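Local atomic coordinates of sugar kinase MJ0406 (Methanococcus jannaschii, PDB entry 2C4E), a protein that catalyses the ATP-dependent phosphorylation of a wide range of nucleosides to their monophosphates, with inosine, guanosine and cytidine as preferred substrates. Residues 126-136 and 147-158; 268-279 and 288-297. All coordinates share one frame; numbering follows the deposited sequence.

Both contacts belong to the ribokinase fold of this nucleoside kinase. Contact 1 lies in the large mixed sheet and joins its neighbouring parallel strands 131-136 and 156-159 through helix 141-151. Contact 2 packs two helices near the C-terminus, 263-277 and 290-299. Their centres are 26 Å apart, and their nearest atoms, about 12 Å apart, do not touch. Helix 245-258 links them, since side chains of both contacts rest on it. It carries Asp247, a substrate-binding residue and the inferred proton acceptor. Between side chains, Asp247 is about 6 Å from His135 of contact 1 and about 7 Å from Val277 of contact 2, and Arg250, the inferred transition-state stabiliser, is about 4 Å from His135.

Contact 1. Residues 126-136 and 147-158; sequences PPNFNTEIVHI and CAKKAYGNNLVS
Asn155 and Phe129 meet where a beta-alpha-beta crossover of the ribokinase fold begins its second strand. The side-chain amide of Asn155 clips the incoming loop. Its ND2 gives one hydrogen to Thr131 O at 2.8 Å, in the carbonyl plane and on a lone pair. The other goes to Phe129 O at 3.0 Å, from above that carbonyl plane. Both acceptors lie near the amide plane, so the two bonds fix its rotation. OD1 accepts from a water that also takes the Phe129 N-H. Lys4 adds a further bond to Phe129 O.

Four separate backbone hydrogen bonds, the first Leu156 N to Glu132 O and the last Ile136 N to Ser158 O, then join the parallel strands. On the helix-facing side, Val134 CG2 lies 3.7 Å from Asn155 CB and also meets Ala151 CB. Ile136 CD1 reaches Ala148 and Cys147. Cys147 SG sits at the edge of the Phe129 ring, 5.4 Å from its centroid, and 3.7 Å from Pro126 CB. On the other face, chi1 (176°) sets the His135 ring opposite its backbone N, and chi2 (69°) turns ND1 toward Ser158. There His135 ND1 and Ser158 OG share a hydrogen bond of 2.7 Å.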
loop_
_atom_site.group_PDB
_atom_site.type_symbol
_atom_site.label_atom_id
_atom_site.label_comp_id
_atom_site.label_asym_id
_atom_site.label_seq_id
_atom_site.Cartn_x
_atom_site.Cartn_y
_atom_site.Cartn_z
ATOM N N PRO A 126 -26.450 9.603 -12.224
ATOM C CA PRO A 126 -26.567 8.429 -13.101
ATOM C C PRO A 126 -27.243 8.720 -14.439
ATOM O O PRO A 126 -28.131 9.561 -14.510
ATOM C CB PRO A 126 -27.390 7.429 -12.271
ATOM C CG PRO A 126 -28.048 8.222 -11.179
ATOM C CD PRO A 126 -27.240 9.475 -10.989
ATOM N N PRO A 127 -26.839 8.016 -15.492
ATOM C CA PRO A 127 -27.546 8.112 -16.768
ATOM C C PRO A 127 -28.792 7.258 -16.720
ATOM O O PRO A 127 -28.974 6.513 -15.759
ATOM C CB PRO A 127 -26.538 7.527 -17.756
ATOM C CG PRO A 127 -25.812 6.522 -16.980
ATOM C CD PRO A 127 -25.725 7.058 -15.564
ATOM N N ASN A 128 -29.649 7.369 -17.734
ATOM C CA ASN A 128 -30.667 6.362 -17.940
ATOM C C ASN A 128 -29.962 5.044 -18.286
ATOM O O ASN A 128 -28.922 5.025 -18.954
ATOM C CB ASN A 128 -31.658 6.767 -19.035
ATOM C CG ASN A 128 -32.537 7.943 -18.622
ATOM O OD1 ASN A 128 -32.481 9.019 -19.226
ATOM N ND2 ASN A 128 -33.345 7.745 -17.577
ATOM N N PHE A 129 -30.510 3.957 -17.776
ATOM C CA PHE A 129 -30.016 2.630 -18.040
ATOM C C PHE A 129 -31.007 1.947 -18.951
ATOM O O PHE A 129 -32.219 2.069 -18.759
ATOM C CB PHE A 129 -29.917 1.855 -16.721
ATOM C CG PHE A 129 -28.994 2.487 -15.708
ATOM C CD1 PHE A 129 -27.633 2.412 -15.873
ATOM C CD2 PHE A 129 -29.492 3.158 -14.606
ATOM C CE1 PHE A 129 -26.778 2.981 -14.946
ATOM C CE2 PHE A 129 -28.621 3.729 -13.692
ATOM C CZ PHE A 129 -27.275 3.617 -13.871
ATOM N N ASN A 130 -30.501 1.230 -19.948
ATOM C CA ASN A 130 -31.355 0.505 -20.865
ATOM C C ASN A 130 -31.226 -0.996 -20.706
ATOM O O ASN A 130 -31.655 -1.756 -21.579
ATOM C CB ASN A 130 -31.023 0.909 -22.314
ATOM C CG ASN A 130 -31.270 2.379 -22.576
ATOM O OD1 ASN A 130 -30.487 3.040 -23.285
ATOM N ND2 ASN A 130 -32.366 2.907 -22.028
ATOM N N THR A 131 -30.658 -1.418 -19.583
ATOM C CA THR A 131 -30.414 -2.825 -19.308
ATOM C C THR A 131 -31.552 -3.489 -18.532
ATOM O O THR A 131 -32.362 -2.826 -17.906
ATOM C CB THR A 131 -29.111 -2.956 -18.500
ATOM O OG1 THR A 131 -29.093 -1.979 -17.444
ATOM C CG2 THR A 131 -27.912 -2.624 -19.378
ATOM N N GLU A 132 -31.604 -4.814 -18.573
ATOM C CA GLU A 132 -32.622 -5.549 -17.827
ATOM C C GLU A 132 -32.431 -5.430 -16.324
ATOM O O GLU A 132 -33.407 -5.384 -15.599
ATOM C CB GLU A 132 -32.634 -7.018 -18.222
ATOM C CG GLU A 132 -33.412 -7.222 -19.511
ATOM C CD GLU A 132 -33.337 -8.611 -20.077
ATOM O OE1 GLU A 132 -33.055 -9.566 -19.322
ATOM O OE2 GLU A 132 -33.603 -8.729 -21.296
ATOM N N ILE A 133 -31.176 -5.447 -15.887
ATOM C CA ILE A 133 -30.825 -5.347 -14.462
ATOM C C ILE A 133 -29.748 -4.311 -14.261
ATOM O O ILE A 133 -28.794 -4.246 -15.029
ATOM C CB ILE A 133 -30.327 -6.693 -13.891
ATOM C CG1 ILE A 133 -31.365 -7.782 -14.129
ATOM C CG2 ILE A 133 -29.997 -6.522 -12.406
ATOM C CD1 ILE A 133 -30.978 -9.130 -13.555
ATOM N N VAL A 134 -29.928 -3.474 -13.253
ATOM C CA VAL A 134 -28.893 -2.586 -12.773
ATOM C C VAL A 134 -28.474 -3.137 -11.414
ATOM O O VAL A 134 -29.265 -3.137 -10.458
ATOM C CB VAL A 134 -29.427 -1.142 -12.650
ATOM C CG1 VAL A 134 -28.431 -0.260 -11.963
ATOM C CG2 VAL A 134 -29.785 -0.608 -14.039
ATOM N N HIS A 135 -27.236 -3.614 -11.326
ATOM C CA HIS A 135 -26.708 -4.162 -10.092
ATOM C C HIS A 135 -25.786 -3.145 -9.445
ATOM O O HIS A 135 -24.835 -2.675 -10.077
ATOM C CB HIS A 135 -25.947 -5.457 -10.342
ATOM C CG HIS A 135 -25.305 -5.996 -9.112
ATOM N ND1 HIS A 135 -26.029 -6.515 -8.063
ATOM C CD2 HIS A 135 -24.003 -6.056 -8.741
ATOM C CE1 HIS A 135 -25.201 -6.857 -7.093
ATOM N NE2 HIS A 135 -23.965 -6.614 -7.489
ATOM N N ILE A 136 -26.091 -2.836 -8.189
ATOM C CA ILE A 136 -25.472 -1.776 -7.421
ATOM C C ILE A 136 -24.655 -2.424 -6.323
ATOM O O ILE A 136 -25.188 -2.963 -5.363
ATOM C CB ILE A 136 -26.530 -0.860 -6.827
ATOM C CG1 ILE A 136 -27.299 -0.206 -7.970
ATOM C CG2 ILE A 136 -25.849 0.200 -5.935
ATOM C CD1 ILE A 136 -28.541 0.570 -7.548
ATOM N N CYS A 147 -28.912 5.864 -8.245
ATOM C CA CYS A 147 -29.036 4.826 -9.266
ATOM C C CYS A 147 -30.278 3.978 -9.035
ATOM O O CYS A 147 -31.043 3.745 -9.986
ATOM C CB CYS A 147 -27.803 3.927 -9.305
ATOM S SG CYS A 147 -26.342 4.747 -9.969
ATOM N N ALA A 148 -30.492 3.564 -7.787
ATOM C CA ALA A 148 -31.641 2.728 -7.430
ATOM C C ALA A 148 -32.927 3.475 -7.705
ATOM O O ALA A 148 -33.838 2.925 -8.285
ATOM C CB ALA A 148 -31.589 2.321 -5.976
ATOM N N LYS A 149 -32.986 4.743 -7.292
ATOM C CA LYS A 149 -34.219 5.519 -7.433
ATOM C C LYS A 149 -34.518 5.850 -8.893
ATOM O O LYS A 149 -35.679 5.875 -9.289
ATOM C CB LYS A 149 -34.179 6.774 -6.540
ATOM C CG LYS A 149 -34.304 6.422 -5.063
ATOM C CD LYS A 149 -34.198 7.603 -4.108
ATOM C CE LYS A 149 -35.481 8.397 -4.021
ATOM N NZ LYS A 149 -35.475 9.291 -2.829
ATOM N N LYS A 150 -33.493 6.052 -9.717
ATOM C CA LYS A 150 -33.699 6.278 -11.147
ATOM C C LYS A 150 -34.109 5.020 -11.916
ATOM O O LYS A 150 -34.968 5.074 -12.817
ATOM C CB LYS A 150 -32.432 6.859 -11.777
ATOM C CG LYS A 150 -32.652 7.492 -13.159
ATOM C CD LYS A 150 -31.369 8.128 -13.660
ATOM C CE LYS A 150 -31.546 8.735 -15.033
ATOM N NZ LYS A 150 -32.460 9.901 -15.035
ATOM N N ALA A 151 -33.508 3.894 -11.559
ATOM C CA ALA A 151 -33.720 2.637 -12.269
ATOM C C ALA A 151 -35.000 1.940 -11.837
ATOM O O ALA A 151 -35.691 1.324 -12.643
ATOM C CB ALA A 151 -32.538 1.718 -12.065
ATOM N N TYR A 152 -35.353 2.032 -10.564
ATOM C CA TYR A 152 -36.480 1.242 -10.079
ATOM C C TYR A 152 -37.768 1.584 -10.840
ATOM O O TYR A 152 -38.112 2.742 -11.056
ATOM C CB TYR A 152 -36.659 1.456 -8.579
ATOM C CG TYR A 152 -37.625 0.523 -7.898
ATOM C CD1 TYR A 152 -37.282 -0.801 -7.626
ATOM C CD2 TYR A 152 -38.897 0.962 -7.540
ATOM C CE1 TYR A 152 -38.186 -1.664 -6.982
ATOM C CE2 TYR A 152 -39.795 0.111 -6.906
ATOM C CZ TYR A 152 -39.423 -1.205 -6.641
ATOM O OH TYR A 152 -40.320 -2.030 -5.996
ATOM N N GLY A 153 -38.467 0.543 -11.254
ATOM C CA GLY A 153 -39.689 0.691 -12.008
ATOM C C GLY A 153 -39.440 0.761 -13.491
ATOM O O GLY A 153 -40.385 0.877 -14.255
ATOM N N ASN A 154 -38.172 0.665 -13.894
ATOM C CA ASN A 154 -37.780 0.658 -15.295
ATOM C C ASN A 154 -36.905 -0.588 -15.462
ATOM O O ASN A 154 -37.334 -1.569 -16.063
ATOM C CB ASN A 154 -37.040 1.950 -15.650
ATOM C CG ASN A 154 -36.554 1.991 -17.100
ATOM O OD1 ASN A 154 -35.786 2.883 -17.486
ATOM N ND2 ASN A 154 -37.007 1.050 -17.901
ATOM N N ASN A 155 -35.707 -0.553 -14.905
ATOM C CA ASN A 155 -34.818 -1.711 -14.848
ATOM C C ASN A 155 -35.030 -2.444 -13.542
ATOM O O ASN A 155 -35.391 -1.834 -12.535
ATOM C CB ASN A 155 -33.353 -1.267 -14.899
ATOM C CG ASN A 155 -33.167 -0.047 -15.731
ATOM O OD1 ASN A 155 -33.294 1.085 -15.243
ATOM N ND2 ASN A 155 -32.928 -0.256 -17.025
ATOM N N LEU A 156 -34.760 -3.741 -13.517
ATOM C CA LEU A 156 -34.726 -4.434 -12.237
ATOM C C LEU A 156 -33.493 -3.956 -11.487
ATOM O O LEU A 156 -32.433 -3.823 -12.082
ATOM C CB LEU A 156 -34.655 -5.931 -12.442
ATOM C CG LEU A 156 -35.977 -6.496 -12.968
ATOM C CD1 LEU A 156 -35.774 -7.947 -13.352
ATOM C CD2 LEU A 156 -37.104 -6.370 -11.925
ATOM N N VAL A 157 -33.650 -3.663 -10.206
ATOM C CA VAL A 157 -32.548 -3.226 -9.384
ATOM C C VAL A 157 -32.087 -4.357 -8.492
ATOM O O VAL A 157 -32.883 -4.956 -7.784
ATOM C CB VAL A 157 -32.956 -2.025 -8.529
ATOM C CG1 VAL A 157 -31.872 -1.686 -7.535
ATOM C CG2 VAL A 157 -33.304 -0.833 -9.452
ATOM N N SER A 158 -30.788 -4.625 -8.536
ATOM C CA SER A 158 -30.128 -5.565 -7.641
ATOM C C SER A 158 -29.169 -4.752 -6.771
ATOM O O SER A 158 -28.508 -3.843 -7.257
ATOM C CB SER A 158 -29.388 -6.633 -8.454
ATOM O OG SER A 158 -28.553 -7.439 -7.631
HETATM O O HOH W 1 -35.070 9.214 -15.418
HETATM O O HOH W 2 -32.777 3.712 -15.762
#

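Contact 2. Residues 268-279 and 288-297; sequences LIGAATASFVVE and PTWDKVVERL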
loop_
_atom_site.group_PDB
_atom_site.type_symbol
_atom_site.label_atom_id
_atom_site.label_comp_id
_atom_site.label_asym_id
_atom_site.label_seq_id
_atom_site.Cartn_x
_atom_site.Cartn_y
_atom_site.Cartn_z
ATOM N N LEU A 268 -28.428 -21.857 -7.556
ATOM C CA LEU A 268 -27.511 -22.971 -7.803
ATOM C C LEU A 268 -26.374 -22.562 -8.725
ATOM O O LEU A 268 -25.231 -22.922 -8.493
ATOM C CB LEU A 268 -28.263 -24.168 -8.394
ATOM C CG LEU A 268 -29.264 -24.873 -7.471
ATOM C CD1 LEU A 268 -30.200 -25.775 -8.302
ATOM C CD2 LEU A 268 -28.559 -25.682 -6.404
ATOM N N ILE A 269 -26.681 -21.768 -9.746
ATOM C CA ILE A 269 -25.646 -21.238 -10.615
ATOM C C ILE A 269 -24.732 -20.294 -9.843
ATOM O O ILE A 269 -23.523 -20.336 -10.032
ATOM C CB ILE A 269 -26.270 -20.543 -11.849
ATOM C CG1 ILE A 269 -26.955 -21.579 -12.748
ATOM C CG2 ILE A 269 -25.232 -19.715 -12.589
ATOM C CD1 ILE A 269 -26.016 -22.456 -13.574
ATOM N N GLY A 270 -25.297 -19.435 -8.991
ATOM C CA GLY A 270 -24.479 -18.571 -8.158
ATOM C C GLY A 270 -23.495 -19.377 -7.314
ATOM O O GLY A 270 -22.289 -19.092 -7.274
ATOM N N ALA A 271 -24.022 -20.411 -6.670
ATOM C CA ALA A 271 -23.222 -21.305 -5.828
ATOM C C ALA A 271 -22.124 -21.987 -6.637
ATOM O O ALA A 271 -20.972 -22.031 -6.216
ATOM C CB ALA A 271 -24.106 -22.339 -5.183
ATOM N N ALA A 272 -22.479 -22.505 -7.807
ATOM C CA ALA A 272 -21.507 -23.197 -8.653
ATOM C C ALA A 272 -20.432 -22.229 -9.140
ATOM O O ALA A 272 -19.246 -22.559 -9.164
ATOM C CB ALA A 272 -22.197 -23.853 -9.810
ATOM N N THR A 273 -20.837 -21.018 -9.495
ATOM C CA THR A 273 -19.874 -20.016 -9.948
ATOM C C THR A 273 -18.871 -19.682 -8.867
ATOM O O THR A 273 -17.674 -19.623 -9.131
ATOM C CB THR A 273 -20.583 -18.724 -10.388
ATOM O OG1 THR A 273 -21.565 -19.027 -11.378
ATOM C CG2 THR A 273 -19.606 -17.788 -11.095
ATOM N N ALA A 274 -19.365 -19.470 -7.648
ATOM C CA ALA A 274 -18.525 -19.143 -6.503
ATOM C C ALA A 274 -17.516 -20.227 -6.198
ATOM O O ALA A 274 -16.426 -19.938 -5.699
ATOM C CB ALA A 274 -19.385 -18.885 -5.268
ATOM N N SER A 275 -17.874 -21.476 -6.499
ATOM C CA SER A 275 -16.995 -22.612 -6.237
ATOM C C SER A 275 -15.751 -22.604 -7.127
ATOM O O SER A 275 -14.737 -23.192 -6.761
ATOM C CB SER A 275 -17.756 -23.937 -6.388
ATOM O OG SER A 275 -17.955 -24.288 -7.750
ATOM N N PHE A 276 -15.824 -21.951 -8.291
ATOM C CA PHE A 276 -14.658 -21.814 -9.171
ATOM C C PHE A 276 -13.715 -20.701 -8.730
ATOM O O PHE A 276 -12.491 -20.849 -8.780
ATOM C CB PHE A 276 -15.081 -21.525 -10.610
ATOM C CG PHE A 276 -15.503 -22.728 -11.370
ATOM C CD1 PHE A 276 -16.851 -23.032 -11.520
ATOM C CD2 PHE A 276 -14.564 -23.558 -11.952
ATOM C CE1 PHE A 276 -17.238 -24.156 -12.223
ATOM C CE2 PHE A 276 -14.953 -24.676 -12.656
ATOM C CZ PHE A 276 -16.296 -24.972 -12.794
ATOM N N VAL A 277 -14.287 -19.569 -8.339
ATOM C CA VAL A 277 -13.482 -18.372 -8.099
ATOM C C VAL A 277 -12.582 -18.548 -6.885
ATOM O O VAL A 277 -11.442 -18.087 -6.878
ATOM C CB VAL A 277 -14.372 -17.111 -7.970
ATOM C CG1 VAL A 277 -13.531 -15.876 -7.692
ATOM C CG2 VAL A 277 -15.128 -16.926 -9.240
ATOM N N VAL A 278 -13.077 -19.248 -5.873
ATOM C CA VAL A 278 -12.281 -19.525 -4.677
ATOM C C VAL A 278 -11.057 -20.422 -4.905
ATOM O O VAL A 278 -10.244 -20.583 -3.996
ATOM C CB VAL A 278 -13.133 -20.138 -3.533
ATOM C CG1 VAL A 278 -14.188 -19.163 -3.079
ATOM C CG2 VAL A 278 -13.773 -21.462 -3.955
ATOM N N GLU A 279 -10.912 -20.993 -6.099
ATOM C CA GLU A 279 -9.804 -21.911 -6.385
ATOM C C GLU A 279 -8.493 -21.217 -6.765
ATOM O O GLU A 279 -7.466 -21.886 -6.918
ATOM C CB GLU A 279 -10.189 -22.894 -7.493
ATOM C CG GLU A 279 -11.425 -23.715 -7.175
ATOM C CD GLU A 279 -11.763 -24.735 -8.243
ATOM O OE1 GLU A 279 -11.127 -24.736 -9.323
ATOM O OE2 GLU A 279 -12.665 -25.554 -7.989
ATOM N N PRO A 288 -15.478 -18.779 -14.201
ATOM C CA PRO A 288 -15.837 -19.842 -15.138
ATOM C C PRO A 288 -16.762 -19.406 -16.282
ATOM O O PRO A 288 -17.442 -18.378 -16.204
ATOM C CB PRO A 288 -16.566 -20.833 -14.239
ATOM C CG PRO A 288 -17.288 -19.945 -13.271
ATOM C CD PRO A 288 -16.361 -18.773 -13.016
ATOM N N THR A 289 -16.793 -20.229 -17.325
ATOM C CA THR A 289 -17.781 -20.107 -18.384
ATOM C C THR A 289 -19.088 -20.747 -17.954
ATOM O O THR A 289 -19.129 -21.522 -17.002
ATOM C CB THR A 289 -17.324 -20.819 -19.653
ATOM O OG1 THR A 289 -17.132 -22.219 -19.387
ATOM C CG2 THR A 289 -15.970 -20.310 -20.127
ATOM N N TRP A 290 -20.138 -20.449 -18.707
ATOM C CA TRP A 290 -21.464 -20.980 -18.452
ATOM C C TRP A 290 -21.479 -22.509 -18.498
ATOM O O TRP A 290 -21.971 -23.166 -17.585
ATOM C CB TRP A 290 -22.462 -20.428 -19.473
ATOM C CG TRP A 290 -23.818 -20.956 -19.213
ATOM C CD1 TRP A 290 -24.445 -21.974 -19.870
ATOM C CD2 TRP A 290 -24.704 -20.540 -18.176
ATOM N NE1 TRP A 290 -25.683 -22.198 -19.317
ATOM C CE2 TRP A 290 -25.865 -21.330 -18.272
ATOM C CE3 TRP A 290 -24.652 -19.547 -17.190
ATOM C CZ2 TRP A 290 -26.947 -21.179 -17.409
ATOM C CZ3 TRP A 290 -25.728 -19.398 -16.331
ATOM C CH2 TRP A 290 -26.859 -20.201 -16.449
ATOM N N ASP A 291 -20.939 -23.077 -19.564
ATOM C CA ASP A 291 -20.967 -24.531 -19.698
ATOM C C ASP A 291 -20.183 -25.205 -18.577
ATOM O O ASP A 291 -20.585 -26.260 -18.106
ATOM C CB ASP A 291 -20.466 -24.985 -21.071
ATOM C CG ASP A 291 -21.446 -24.665 -22.189
ATOM O OD1 ASP A 291 -22.615 -24.269 -21.916
ATOM O OD2 ASP A 291 -21.124 -24.783 -23.386
ATOM N N LYS A 292 -19.092 -24.586 -18.122
ATOM C CA LYS A 292 -18.307 -25.160 -17.029
ATOM C C LYS A 292 -19.079 -25.137 -15.708
ATOM O O LYS A 292 -18.961 -26.062 -14.897
ATOM C CB LYS A 292 -16.956 -24.443 -16.862
ATOM C CG LYS A 292 -15.954 -24.738 -17.970
ATOM C CD LYS A 292 -15.227 -26.061 -17.757
ATOM C CE LYS A 292 -14.378 -26.430 -18.968
ATOM N NZ LYS A 292 -13.894 -27.838 -18.915
ATOM N N VAL A 293 -19.861 -24.081 -15.491
ATOM C CA VAL A 293 -20.672 -23.977 -14.290
ATOM C C VAL A 293 -21.797 -25.005 -14.320
ATOM O O VAL A 293 -22.063 -25.674 -13.316
ATOM C CB VAL A 293 -21.247 -22.560 -14.135
ATOM C CG1 VAL A 293 -22.378 -22.527 -13.131
ATOM C CG2 VAL A 293 -20.146 -21.602 -13.727
ATOM N N VAL A 294 -22.449 -25.142 -15.469
ATOM C CA VAL A 294 -23.520 -26.129 -15.599
ATOM C C VAL A 294 -22.962 -27.532 -15.346
ATOM O O VAL A 294 -23.587 -28.336 -14.652
ATOM C CB VAL A 294 -24.231 -26.020 -16.977
ATOM C CG1 VAL A 294 -25.227 -27.156 -17.170
ATOM C CG2 VAL A 294 -24.943 -24.669 -17.086
ATOM N N GLU A 295 -21.773 -27.807 -15.872
ATOM C CA GLU A 295 -21.132 -29.113 -15.713
ATOM C C GLU A 295 -20.849 -29.441 -14.250
ATOM O O GLU A 295 -20.992 -30.585 -13.820
ATOM C CB GLU A 295 -19.829 -29.155 -16.517
ATOM C CG GLU A 295 -19.174 -30.519 -16.635
ATOM C CD GLU A 295 -17.846 -30.461 -17.375
ATOM O OE1 GLU A 295 -17.182 -29.402 -17.331
ATOM O OE2 GLU A 295 -17.464 -31.471 -18.002
ATOM N N ARG A 296 -20.455 -28.434 -13.478
ATOM C CA ARG A 296 -20.100 -28.667 -12.084
ATOM C C ARG A 296 -21.328 -28.967 -11.233
ATOM O O ARG A 296 -21.267 -29.828 -10.362
ATOM C CB ARG A 296 -19.326 -27.492 -11.503
ATOM C CG ARG A 296 -18.790 -27.788 -10.135
ATOM C CD ARG A 296 -17.770 -26.813 -9.661
ATOM N NE ARG A 296 -16.429 -27.134 -10.134
ATOM C CZ ARG A 296 -15.339 -26.488 -9.734
ATOM N NH1 ARG A 296 -15.445 -25.502 -8.858
ATOM N NH2 ARG A 296 -14.142 -26.837 -10.193
ATOM N N LEU A 297 -22.435 -28.275 -11.501
ATOM C CA LEU A 297 -23.720 -28.573 -10.864
ATOM C C LEU A 297 -24.243 -29.959 -11.211
ATOM O O LEU A 297 -25.000 -30.543 -10.445
ATOM C CB LEU A 297 -24.790 -27.558 -11.281
ATOM C CG LEU A 297 -24.829 -26.196 -10.603
ATOM C CD1 LEU A 297 -25.943 -25.361 -11.218
ATOM C CD2 LEU A 297 -25.017 -26.335 -9.098
#
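Helix segments 268-277 and 290-297 cross nearly at right angles, at 103°, with their axes 9.0 Å apart at closest approach. This helix pair of the ribokinase fold lies near the C-terminus. The CA atoms come nearest at Ala272 and Val293, 5.8 Å apart. The small Ala272 CB lets both Val293 CG1 and Leu297 CG approach to 3.6 Å. The packing is knobs-into-holes. Ile269 sits among Trp290, Val293, Val294 and Leu297, while Val293 fits among Ile269, Ala272, Thr273 and Phe276.

The Phe276 ring is held from both faces. Pro288 CB makes a CH-pi contact with one face, 3.8 Å from the centroid. The guanidinium of Arg296 lies flat on the opposite face, with planes 9° apart, as a cation-pi stack. The Arg296 chain runs extended to CD, then bends at chi3 (-85°), which lays the group over the ring.

Replacing Arg296 with an alanine would probably uncover that face of Phe276 and leave Glu279 without its charged mate. Glu279 OE2 also accepts from Gly237 N. Ser275 OG passes its own hydrogen to Ala272 O at 2.6 Å and accepts from Arg296 NH1 in the guanidinium plane. In a salt bridge, Arg296 NH1 and NH2 together grip the single oxygen Glu279 OE2, each at 2.9 Å, from the same face of the carboxylate.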